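Local coordinates for protein beta 1-3 glucanase (Clostridium beijerinckii NCIMB 8052, PDB 5H4E) that probably hydrolyses beta-1,3-glucans, as a glycoside hydrolase family 64 beta-1,3-glucanase domain, at residues V43-N48 with S82-A87. Residues are numbered along the deposited sequence; the frame is centred on the assembly and turned at random.
Sequences VDLNGN and SQQSYA
Gln83 reaches Leu45 with the amide nitrogen of an extended side chain: Gln83 NE2 lies 3.6 Å from the methyl Leu45 CD1, a van der Waals touch in which the two side chains cross at about a right angle. Gln84 makes the hydrogen bond across the contact. With CG anti to the backbone N (chi1 -175°) and the chain stretched beyond it, its carboxamide is delivered to the backbone of the turn 44-47. There Gln84 NE2 donates to Leu45 O at 3.0 Å in an almost straight bond (178°), and the acceptor is met in its carbonyl plane, on a lone pair. The second N-H of Gln84 NE2 goes to Tyr86 O, 2.9 Å away within its own segment. Both acceptors lie practically in the amide plane, so the two bonds together fix the rotation of the group. Leu45 runs past this amide in the opposite direction, its CD2 4.0 Å from Gln84 CD, while Leu45 CB sits 3.7 Å from Gln84 OE1. A water lies 2.8 Å from Gln84 OE1 and within reach of Asn46 OD1, and can link the two, though it has more acceptors near it than protons to give. Farther along, the methylene CG of Gln84 lies over the centre of one face of the Tyr86 ring, 3.7 Å above its plane, a CH-pi type of approach. The turn itself is braced by Asp44, whose OD1 accepts from Asn46 N and Asn48 N on opposite faces of the carboxylate. Trp28 and Cys79 of neighbouring strands also touch Leu45. This surface contact thus joins a type I beta turn with an Asx turn at its start, the hairpin connection between strands 40-43 and 49-51 of the antiparallel sheet, to the loop entering strand 86-92, which edges the mixed sheet within the chain.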
ATOM      1  N   VAL A  43      16.680  -7.749   6.885  1.00 20.03           N
ATOM      2  CA  VAL A  43      17.851  -7.822   6.024  1.00 20.55           C
ATOM      3  C   VAL A  43      19.017  -7.103   6.680  1.00 20.78           C
ATOM      4  O   VAL A  43      18.887  -5.941   7.083  1.00 23.65           O
ATOM      5  CB  VAL A  43      17.567  -7.193   4.644  1.00 22.15           C
ATOM      6  CG1 VAL A  43      18.728  -7.432   3.700  1.00 18.55           C
ATOM      7  CG2 VAL A  43      16.286  -7.739   4.083  1.00 16.97           C
ATOM      8  N   ASP A  44      20.166  -7.764   6.787  1.00 18.80           N
ATOM      9  CA  ASP A  44      21.298  -7.090   7.401  1.00 21.59           C
ATOM     10  C   ASP A  44      21.996  -6.241   6.338  1.00 21.59           C
ATOM     11  O   ASP A  44      21.481  -6.087   5.216  1.00 21.90           O
ATOM     12  CB  ASP A  44      22.256  -8.091   8.099  1.00 21.87           C
ATOM     13  CG  ASP A  44      23.032  -9.011   7.126  1.00 24.28           C
ATOM     14  OD1 ASP A  44      23.044  -8.778   5.905  1.00 22.77           O
ATOM     15  OD2 ASP A  44      23.660  -9.983   7.617  1.00 23.08           O
ATOM     16  N   LEU A  45      23.150  -5.682   6.681  1.00 19.74           N
ATOM     17  CA  LEU A  45      23.805  -4.735   5.783  1.00 21.73           C
ATOM     18  C   LEU A  45      24.439  -5.407   4.559  1.00 22.55           C
ATOM     19  O   LEU A  45      24.834  -4.730   3.603  1.00 21.22           O
ATOM     20  CB  LEU A  45      24.862  -3.934   6.536  1.00 22.56           C
ATOM     21  CG  LEU A  45      24.358  -3.029   7.663  1.00 25.11           C
ATOM     22  CD1 LEU A  45      25.522  -2.299   8.321  1.00 33.66           C
ATOM     23  CD2 LEU A  45      23.310  -2.042   7.130  1.00 26.41           C
ATOM     24  N   ASN A  46      24.526  -6.729   4.569  1.00 24.58           N
ATOM     25  CA  ASN A  46      25.125  -7.426   3.434  1.00 22.27           C
ATOM     26  C   ASN A  46      24.113  -8.244   2.635  1.00 22.32           C
ATOM     27  O   ASN A  46      24.491  -9.045   1.775  1.00 22.00           O
ATOM     28  CB  ASN A  46      26.273  -8.327   3.906  1.00 23.76           C
ATOM     29  CG  ASN A  46      27.363  -7.551   4.617  1.00 28.13           C
ATOM     30  OD1 ASN A  46      28.004  -6.676   4.030  1.00 26.88           O
ATOM     31  ND2 ASN A  46      27.573  -7.860   5.889  1.00 25.33           N
ATOM     32  N   GLY A  47      22.828  -8.059   2.912  1.00 21.82           N
ATOM     33  CA  GLY A  47      21.803  -8.740   2.142  1.00 19.76           C
ATOM     34  C   GLY A  47      21.357 -10.100   2.646  1.00 19.96           C
ATOM     35  O   GLY A  47      20.591 -10.790   1.982  1.00 20.88           O
ATOM     36  N   ASN A  48      21.833 -10.504   3.817  1.00 19.45           N
ATOM     37  CA  ASN A  48      21.389 -11.763   4.413  1.00 20.43           C
ATOM     38  C   ASN A  48      20.001 -11.665   5.039  1.00 18.38           C
ATOM     39  O   ASN A  48      19.672 -10.657   5.674  1.00 20.55           O
ATOM     40  CB  ASN A  48      22.392 -12.223   5.481  1.00 19.29           C
ATOM     41  CG  ASN A  48      23.768 -12.426   4.921  1.00 24.98           C
ATOM     42  OD1 ASN A  48      23.990 -13.349   4.133  1.00 26.94           O
ATOM     43  ND2 ASN A  48      24.707 -11.569   5.313  1.00 22.69           N
ATOM     44  N   SER A  82      23.680   7.472   7.002  1.00 23.82           N
ATOM     45  CA  SER A  82      25.070   7.896   7.117  1.00 22.15           C
ATOM     46  C   SER A  82      26.008   6.714   7.376  1.00 21.60           C
ATOM     47  O   SER A  82      27.165   6.752   6.965  1.00 29.06           O
ATOM     48  CB  SER A  82      25.210   8.957   8.212  1.00 23.95           C
ATOM     49  OG  SER A  82      24.813   8.449   9.468  1.00 24.26           O
ATOM     50  N   GLN A  83      25.516   5.670   8.042  1.00 22.45           N
ATOM     51  CA  GLN A  83      26.270   4.419   8.186  1.00 22.02           C
ATOM     52  C   GLN A  83      26.302   3.645   6.866  1.00 25.86           C
ATOM     53  O   GLN A  83      27.359   3.239   6.405  1.00 22.84           O
ATOM     54  CB  GLN A  83      25.682   3.524   9.281  1.00 24.43           C
ATOM     55  CG  GLN A  83      26.316   2.122   9.309  1.00 26.79           C
ATOM     56  CD  GLN A  83      25.974   1.308  10.560  1.00 35.85           C
ATOM     57  OE1 GLN A  83      25.151   1.718  11.379  1.00 44.20           O
ATOM     58  NE2 GLN A  83      26.606   0.144  10.703  1.00 31.47           N
ATOM     59  N   GLN A  84      25.135   3.432   6.268  1.00 20.02           N
ATOM     60  CA  GLN A  84      25.061   2.802   4.957  1.00 22.11           C
ATOM     61  C   GLN A  84      23.789   3.289   4.261  1.00 20.56           C
ATOM     62  O   GLN A  84      22.693   3.123   4.793  1.00 20.68           O
ATOM     63  CB  GLN A  84      25.065   1.279   5.071  1.00 23.26           C
ATOM     64  CG  GLN A  84      25.119   0.556   3.717  1.00 24.21           C
ATOM     65  CD  GLN A  84      25.398  -0.928   3.850  1.00 26.92           C
ATOM     66  OE1 GLN A  84      26.412  -1.334   4.422  1.00 24.04           O
ATOM     67  NE2 GLN A  84      24.491  -1.752   3.331  1.00 22.22           N
ATOM     68  N   SER A  85      23.946   3.902   3.093  1.00 19.52           N
ATOM     69  CA  SER A  85      22.842   4.606   2.443  1.00 18.83           C
ATOM     70  C   SER A  85      22.049   3.706   1.505  1.00 21.39           C
ATOM     71  O   SER A  85      21.068   4.134   0.894  1.00 17.97           O
ATOM     72  CB  SER A  85      23.370   5.809   1.661  1.00 20.14           C
ATOM     73  OG  SER A  85      24.202   5.375   0.586  1.00 20.33           O
ATOM     74  N   TYR A  86      22.485   2.462   1.389  1.00 20.36           N
ATOM     75  CA  TYR A  86      21.891   1.517   0.454  1.00 20.13           C
ATOM     76  C   TYR A  86      21.692   0.168   1.138  1.00 18.78           C
ATOM     77  O   TYR A  86      22.369  -0.150   2.118  1.00 20.45           O
ATOM     78  CB  TYR A  86      22.776   1.354  -0.783  1.00 20.67           C
ATOM     79  CG  TYR A  86      24.188   0.947  -0.409  1.00 20.46           C
ATOM     80  CD1 TYR A  86      25.151   1.909  -0.122  1.00 21.70           C
ATOM     81  CD2 TYR A  86      24.542  -0.398  -0.285  1.00 21.86           C
ATOM     82  CE1 TYR A  86      26.444   1.544   0.260  1.00 24.34           C
ATOM     83  CE2 TYR A  86      25.837  -0.776   0.100  1.00 23.47           C
ATOM     84  CZ  TYR A  86      26.779   0.203   0.365  1.00 24.94           C
ATOM     85  OH  TYR A  86      28.055  -0.151   0.736  1.00 27.40           O
ATOM     86  N   ALA A  87      20.772  -0.618   0.596  1.00 18.42           N
ATOM     87  CA  ALA A  87      20.538  -1.986   1.030  1.00 20.63           C
ATOM     88  C   ALA A  87      20.748  -2.968  -0.124  1.00 20.60           C
ATOM     89  O   ALA A  87      20.487  -2.635  -1.286  1.00 20.86           O
ATOM     90  CB  ALA A  87      19.132  -2.119   1.584  1.00 18.63           C
TER
HETATM   91  O   HOH W   1      27.750  -3.636   3.687  1.00 30.69           O